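Long-range contacts in 3-dehydroquinate dehydratase (Geobacillus kaustophilus, PDB 2YR1), which probably catalyses the cis-dehydration of 3-dehydroquinate to 3-dehydroshikimate, the third step of the chorismate pathway, through a Schiff-base intermediate: residues D60-V65 with R103-A108; L117-L122 with W141-R146. One frame throughout, in Å; residues are numbered along the deposited sequence.

Contact 1. Residues D60-V65 with R103-A108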
loop_
_atom_site.group_PDB
_atom_site.type_symbol
_atom_site.label_atom_id
_atom_site.label_comp_id
_atom_site.label_asym_id
_atom_site.label_seq_id
_atom_site.Cartn_x
_atom_site.Cartn_y
_atom_site.Cartn_z
ATOM N N ASP A 60 22.577 -16.041 -29.777
ATOM C CA ASP A 60 22.695 -17.053 -30.813
ATOM C C ASP A 60 23.918 -17.909 -30.552
ATOM O O ASP A 60 24.156 -18.889 -31.258
ATOM C CB ASP A 60 22.850 -16.414 -32.196
ATOM C CG ASP A 60 21.620 -15.635 -32.642
ATOM O OD1 ASP A 60 20.490 -16.031 -32.282
ATOM O OD2 ASP A 60 21.791 -14.639 -33.382
ATOM N N ASP A 61 24.696 -17.537 -29.540
ATOM C CA ASP A 61 25.906 -18.274 -29.218
ATOM C C ASP A 61 25.863 -18.879 -27.823
ATOM O O ASP A 61 26.142 -18.201 -26.832
ATOM C CB ASP A 61 27.120 -17.355 -29.346
ATOM C CG ASP A 61 28.390 -18.116 -29.671
ATOM O OD1 ASP A 61 28.676 -19.116 -28.973
ATOM O OD2 ASP A 61 29.102 -17.716 -30.623
ATOM N N GLN A 62 25.524 -20.163 -27.748
ATOM C CA GLN A 62 25.438 -20.833 -26.462
ATOM C C GLN A 62 26.728 -20.743 -25.664
ATOM O O GLN A 62 26.691 -20.542 -24.448
ATOM C CB GLN A 62 25.053 -22.308 -26.642
ATOM C CG GLN A 62 23.599 -22.521 -27.007
ATOM C CD GLN A 62 23.144 -23.962 -26.847
ATOM O OE1 GLN A 62 21.975 -24.268 -27.053
ATOM N NE2 GLN A 62 24.063 -24.850 -26.483
ATOM N N GLU A 63 27.867 -20.883 -26.337
ATOM C CA GLU A 63 29.155 -20.834 -25.650
ATOM C C GLU A 63 29.329 -19.484 -24.977
ATOM O O GLU A 63 29.881 -19.395 -23.875
ATOM C CB GLU A 63 30.314 -21.068 -26.634
ATOM C CG GLU A 63 31.636 -21.466 -25.965
ATOM C CD GLU A 63 32.826 -21.462 -26.927
ATOM O OE1 GLU A 63 32.715 -22.032 -28.040
ATOM O OE2 GLU A 63 33.877 -20.888 -26.560
ATOM N N ARG A 64 28.866 -18.433 -25.654
ATOM C CA ARG A 64 28.961 -17.079 -25.116
ATOM C C ARG A 64 28.016 -16.942 -23.915
ATOM O O ARG A 64 28.429 -16.517 -22.837
ATOM C CB ARG A 64 28.595 -16.049 -26.190
ATOM C CG ARG A 64 29.505 -16.048 -27.425
ATOM C CD ARG A 64 29.416 -14.704 -28.153
ATOM N NE ARG A 64 29.836 -14.760 -29.553
ATOM C CZ ARG A 64 31.040 -15.141 -29.980
ATOM N NH1 ARG A 64 31.978 -15.516 -29.115
ATOM N NH2 ARG A 64 31.310 -15.129 -31.282
ATOM N N VAL A 65 26.754 -17.318 -24.104
ATOM C CA VAL A 65 25.774 -17.238 -23.028
ATOM C C VAL A 65 26.241 -18.060 -21.832
ATOM O O VAL A 65 26.305 -17.556 -20.706
ATOM C CB VAL A 65 24.405 -17.759 -23.474
ATOM C CG1 VAL A 65 23.383 -17.504 -22.374
ATOM C CG2 VAL A 65 23.981 -17.088 -24.768
ATOM N N ARG A 103 14.407 -22.915 -25.814
ATOM C CA ARG A 103 14.275 -24.100 -24.962
ATOM C C ARG A 103 15.557 -24.904 -24.915
ATOM O O ARG A 103 15.918 -25.463 -23.879
ATOM C CB ARG A 103 13.112 -24.970 -25.444
ATOM C CG ARG A 103 11.766 -24.347 -25.128
ATOM C CD ARG A 103 10.592 -25.243 -25.481
ATOM N NE ARG A 103 10.432 -25.404 -26.922
ATOM C CZ ARG A 103 9.399 -26.021 -27.484
ATOM N NH1 ARG A 103 8.438 -26.525 -26.724
ATOM N NH2 ARG A 103 9.332 -26.145 -28.799
ATOM N N ARG A 104 16.257 -24.945 -26.043
ATOM C CA ARG A 104 17.510 -25.666 -26.126
ATOM C C ARG A 104 18.525 -24.895 -25.300
ATOM O O ARG A 104 19.315 -25.482 -24.553
ATOM C CB ARG A 104 17.948 -25.768 -27.588
ATOM C CG ARG A 104 18.341 -27.161 -28.023
ATOM C CD ARG A 104 18.288 -27.282 -29.545
ATOM N NE ARG A 104 19.092 -26.263 -30.216
ATOM C CZ ARG A 104 18.613 -25.412 -31.119
ATOM N NH1 ARG A 104 17.330 -25.459 -31.464
ATOM N NH2 ARG A 104 19.412 -24.511 -31.676
ATOM N N LEU A 105 18.485 -23.568 -25.417
ATOM C CA LEU A 105 19.400 -22.714 -24.666
ATOM C C LEU A 105 19.049 -22.817 -23.190
ATOM O O LEU A 105 19.935 -22.856 -22.330
ATOM C CB LEU A 105 19.266 -21.256 -25.117
ATOM C CG LEU A 105 20.498 -20.355 -25.030
ATOM C CD1 LEU A 105 20.068 -18.917 -25.328
ATOM C CD2 LEU A 105 21.140 -20.441 -23.661
ATOM N N ILE A 106 17.753 -22.859 -22.888
ATOM C CA ILE A 106 17.334 -22.964 -21.496
ATOM C C ILE A 106 17.868 -24.282 -20.926
ATOM O O ILE A 106 18.401 -24.324 -19.825
ATOM C CB ILE A 106 15.793 -22.922 -21.359
ATOM C CG1 ILE A 106 15.264 -21.541 -21.749
ATOM C CG2 ILE A 106 15.391 -23.230 -19.924
ATOM C CD1 ILE A 106 13.741 -21.465 -21.823
ATOM N N GLU A 107 17.750 -25.358 -21.695
ATOM C CA GLU A 107 18.239 -26.648 -21.223
ATOM C C GLU A 107 19.735 -26.577 -21.012
ATOM O O GLU A 107 20.253 -26.938 -19.951
ATOM C CB GLU A 107 17.908 -27.756 -22.224
ATOM C CG GLU A 107 18.139 -29.143 -21.646
ATOM C CD GLU A 107 17.764 -30.235 -22.616
ATOM O OE1 GLU A 107 18.576 -30.505 -23.533
ATOM O OE2 GLU A 107 16.654 -30.806 -22.468
ATOM N N ALA A 108 20.436 -26.088 -22.027
ATOM C CA ALA A 108 21.880 -25.958 -21.949
ATOM C C ALA A 108 22.259 -25.114 -20.746
ATOM O O ALA A 108 23.217 -25.422 -20.047
ATOM C CB ALA A 108 22.410 -25.323 -23.215
#
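Two neighbouring helices of the outer layer of the TIM barrel meet here, the first turn of helix 62-75 lying against the middle of helix 99-112. The contact is small and has a polar, outer side and an apolar, inner one. Gln62 makes the outer side. Its CG stands anti to the carbonyl carbon (chi1 -74°), and beyond CG the chain runs out extended, so the flat amide reaches across to the other helix. There its two ends meet different neighbours: NE2 lies 3.7 Å from Ala108 CB, while OE1 lies 3.8 Å from Leu105 CA. No hydrogen bond joins the two segments, so the amide serves as a long, flat packing group, and the small methyl of Ala108, directed toward the first helix, leaves room for it. Glutamine suits this exposed border of the contact, since its long chain can carry a polar amide across to Ala108 and Leu105. On the inner side Val65 and Leu105, both buried, approach tip to tip. Val65 CG1, anti to the backbone N (chi1 -173°), touches Leu105 CD2 at 3.9 Å. Branched aliphatic side chains fit this position, and Val65 also packs on Phe56 and lies close to Trp51, a predicted substrate-binding residue. Asp61 caps the helix start, though weakly: its OD1 accepts weak bonds from the backbone N of Glu63 and of Arg64. Its other oxygen pairs with Arg64 by charge alone: Asp61 OD2 sits 3.2 Å from Arg64 NE, over a face of the guanidinium.

Contact 2. Residues L117-L122 with W141-R146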
loop_
_atom_site.group_PDB
_atom_site.type_symbol
_atom_site.label_atom_id
_atom_site.label_comp_id
_atom_site.label_asym_id
_atom_site.label_seq_id
_atom_site.Cartn_x
_atom_site.Cartn_y
_atom_site.Cartn_z
ATOM N N LEU A 117 16.692 -20.502 -10.966
ATOM C CA LEU A 117 15.304 -20.389 -11.369
ATOM C C LEU A 117 15.285 -20.084 -12.853
ATOM O O LEU A 117 16.229 -19.499 -13.399
ATOM C CB LEU A 117 14.597 -19.222 -10.667
ATOM C CG LEU A 117 14.472 -18.845 -9.175
ATOM C CD1 LEU A 117 13.320 -19.563 -8.522
ATOM C CD2 LEU A 117 15.770 -19.065 -8.471
ATOM N N VAL A 118 14.186 -20.456 -13.489
ATOM C CA VAL A 118 13.968 -20.183 -14.899
ATOM C C VAL A 118 12.532 -19.674 -15.053
ATOM O O VAL A 118 11.602 -20.285 -14.530
ATOM C CB VAL A 118 14.128 -21.459 -15.774
ATOM C CG1 VAL A 118 13.679 -21.173 -17.164
ATOM C CG2 VAL A 118 15.575 -21.912 -15.805
ATOM N N ASP A 119 12.364 -18.554 -15.756
ATOM C CA ASP A 119 11.052 -17.972 -16.010
ATOM C C ASP A 119 10.583 -18.404 -17.406
ATOM O O ASP A 119 11.302 -18.239 -18.392
ATOM C CB ASP A 119 11.117 -16.435 -15.944
ATOM C CG ASP A 119 9.766 -15.772 -16.235
ATOM O OD1 ASP A 119 9.073 -16.214 -17.172
ATOM O OD2 ASP A 119 9.397 -14.800 -15.541
ATOM N N TYR A 120 9.384 -18.970 -17.489
ATOM C CA TYR A 120 8.847 -19.397 -18.777
ATOM C C TYR A 120 7.393 -18.955 -18.876
ATOM O O TYR A 120 6.660 -18.973 -17.883
ATOM C CB TYR A 120 8.954 -20.913 -18.925
ATOM C CG TYR A 120 9.056 -21.359 -20.356
ATOM C CD1 TYR A 120 10.124 -20.944 -21.151
ATOM C CD2 TYR A 120 8.102 -22.209 -20.916
ATOM C CE1 TYR A 120 10.244 -21.363 -22.461
ATOM C CE2 TYR A 120 8.215 -22.636 -22.235
ATOM C CZ TYR A 120 9.292 -22.208 -23.001
ATOM O OH TYR A 120 9.425 -22.621 -24.311
ATOM N N GLU A 121 6.982 -18.579 -20.084
ATOM C CA GLU A 121 5.640 -18.067 -20.339
ATOM C C GLU A 121 4.516 -19.097 -20.333
ATOM O O GLU A 121 4.592 -20.117 -21.031
ATOM C CB GLU A 121 5.622 -17.342 -21.692
ATOM C CG GLU A 121 7.013 -16.934 -22.208
ATOM C CD GLU A 121 7.607 -15.746 -21.467
ATOM O OE1 GLU A 121 7.563 -14.612 -21.999
ATOM O OE2 GLU A 121 8.117 -15.952 -20.347
ATOM N N LEU A 122 3.462 -18.809 -19.572
ATOM C CA LEU A 122 2.315 -19.705 -19.514
ATOM C C LEU A 122 1.739 -19.816 -20.914
ATOM O O LEU A 122 1.227 -20.859 -21.309
ATOM C CB LEU A 122 1.235 -19.172 -18.559
ATOM C CG LEU A 122 0.067 -20.163 -18.386
ATOM C CD1 LEU A 122 -0.502 -20.074 -16.996
ATOM C CD2 LEU A 122 -1.009 -19.887 -19.424
ATOM N N TRP A 141 14.247 -24.346 -10.314
ATOM C CA TRP A 141 12.874 -23.955 -10.028
ATOM C C TRP A 141 12.223 -23.353 -11.255
ATOM O O TRP A 141 12.878 -22.702 -12.062
ATOM C CB TRP A 141 12.839 -22.961 -8.884
ATOM C CG TRP A 141 13.386 -23.538 -7.620
ATOM C CD1 TRP A 141 14.644 -23.381 -7.122
ATOM C CD2 TRP A 141 12.676 -24.348 -6.678
ATOM N NE1 TRP A 141 14.759 -24.031 -5.919
ATOM C CE2 TRP A 141 13.564 -24.634 -5.623
ATOM C CE3 TRP A 141 11.372 -24.858 -6.624
ATOM C CZ2 TRP A 141 13.191 -25.408 -4.518
ATOM C CZ3 TRP A 141 10.999 -25.629 -5.525
ATOM C CH2 TRP A 141 11.910 -25.894 -4.485
ATOM N N LEU A 142 10.925 -23.584 -11.397
ATOM C CA LEU A 142 10.210 -23.074 -12.543
ATOM C C LEU A 142 9.187 -22.018 -12.179
ATOM O O LEU A 142 8.263 -22.266 -11.400
ATOM C CB LEU A 142 9.510 -24.206 -13.297
ATOM C CG LEU A 142 8.742 -23.739 -14.540
ATOM C CD1 LEU A 142 9.740 -23.186 -15.533
ATOM C CD2 LEU A 142 7.952 -24.885 -15.152
ATOM N N VAL A 143 9.380 -20.835 -12.754
ATOM C CA VAL A 143 8.471 -19.721 -12.574
ATOM C C VAL A 143 7.646 -19.662 -13.863
ATOM O O VAL A 143 8.212 -19.565 -14.953
ATOM C CB VAL A 143 9.255 -18.373 -12.412
ATOM C CG1 VAL A 143 8.281 -17.200 -12.340
ATOM C CG2 VAL A 143 10.121 -18.416 -11.172
ATOM N N VAL A 144 6.328 -19.758 -13.771
ATOM C CA VAL A 144 5.515 -19.646 -14.963
ATOM C C VAL A 144 4.803 -18.319 -14.885
ATOM O O VAL A 144 4.039 -18.055 -13.944
ATOM C CB VAL A 144 4.510 -20.765 -15.099
ATOM C CG1 VAL A 144 3.672 -20.550 -16.384
ATOM C CG2 VAL A 144 5.267 -22.104 -15.175
ATOM N N SER A 145 5.033 -17.488 -15.896
ATOM C CA SER A 145 4.481 -16.154 -15.894
ATOM C C SER A 145 3.607 -15.731 -17.052
ATOM O O SER A 145 3.492 -16.414 -18.076
ATOM C CB SER A 145 5.630 -15.157 -15.745
ATOM O OG SER A 145 6.567 -15.283 -16.803
ATOM N N ARG A 146 3.007 -14.564 -16.856
ATOM C CA ARG A 146 2.120 -13.926 -17.805
ATOM C C ARG A 146 2.278 -12.438 -17.544
ATOM O O ARG A 146 2.221 -12.014 -16.388
ATOM C CB ARG A 146 0.673 -14.305 -17.523
ATOM C CG ARG A 146 -0.284 -13.950 -18.642
ATOM C CD ARG A 146 -0.107 -14.917 -19.819
ATOM N NE ARG A 146 -1.366 -15.178 -20.519
ATOM C CZ ARG A 146 -1.959 -14.314 -21.334
ATOM N NH1 ARG A 146 -1.400 -13.133 -21.560
ATOM N NH2 ARG A 146 -3.118 -14.625 -21.907
#
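Parallel strands 117-121 and 141-148 lie side by side in the TIM barrel, joined through helix 127-137 as a beta-alpha-beta unit. Five backbone hydrogen bonds zip them together, the straightest running from Leu122 N to Ser145 O (2.8 Å, 178°). Side chains alternate between two faces. Val118, Tyr120, Leu142 and Val144 form the face toward the helices: Leu142 CD1 packs on Tyr120 CB, and Val118 and Tyr120 continue onto helix 99-112, a layer suited to apolar groups. Beyond the strand end, Val144 CG1 meets Leu122 CB. On the other face, which Val143 shares, the side chains of Leu117 and Trp141 cross obliquely, CD1 of the leucine 3.5 Å from Trp141 CB. Farther along it the short polar side chains of Asp119 and Ser145 meet among buried neighbours. Asp119 CG is anti to the backbone N (chi1 179°), which swings the carboxylate toward the neighbouring strand, and Ser145 OG donates to the syn lone pair of Asp119 OD1 at 2.7 Å. An alanine in place of Asp119 would remove this acceptor and would probably loosen the serine hydroxyl. In the second shell, Asp119 OD2 has weak, long ion pairs with Arg86 and Lys174, predicted respectively to bind substrate and form the Schiff base. Ser145 OG, placed between backbone N and carbonyl carbon (chi1 59°), is also hydrogen-bonded to NE2 of His147, the predicted proton donor/acceptor.

In the fold
Contact 1 closes before contact 2 opens along the chain, and their centres lie about 17 Å apart, one in the outer helical layer and the other in the barrel wall. Helix 99-112 is followed in the chain by strand 117-121, so the second segment of contact 1 and the first of contact 2 belong to successive elements. They also touch: Ile106 CG2 packs on Val118 CG1 at 3.8 Å, and Arg103 CG comes close to Tyr120 OH. Residues 103-108 thus face helix 62-75 on one side and the sheet on another. Contact 1 is helix packing around the barrel, whereas contact 2 joins the strand that carries the predicted proton donor/acceptor His147 to its neighbour.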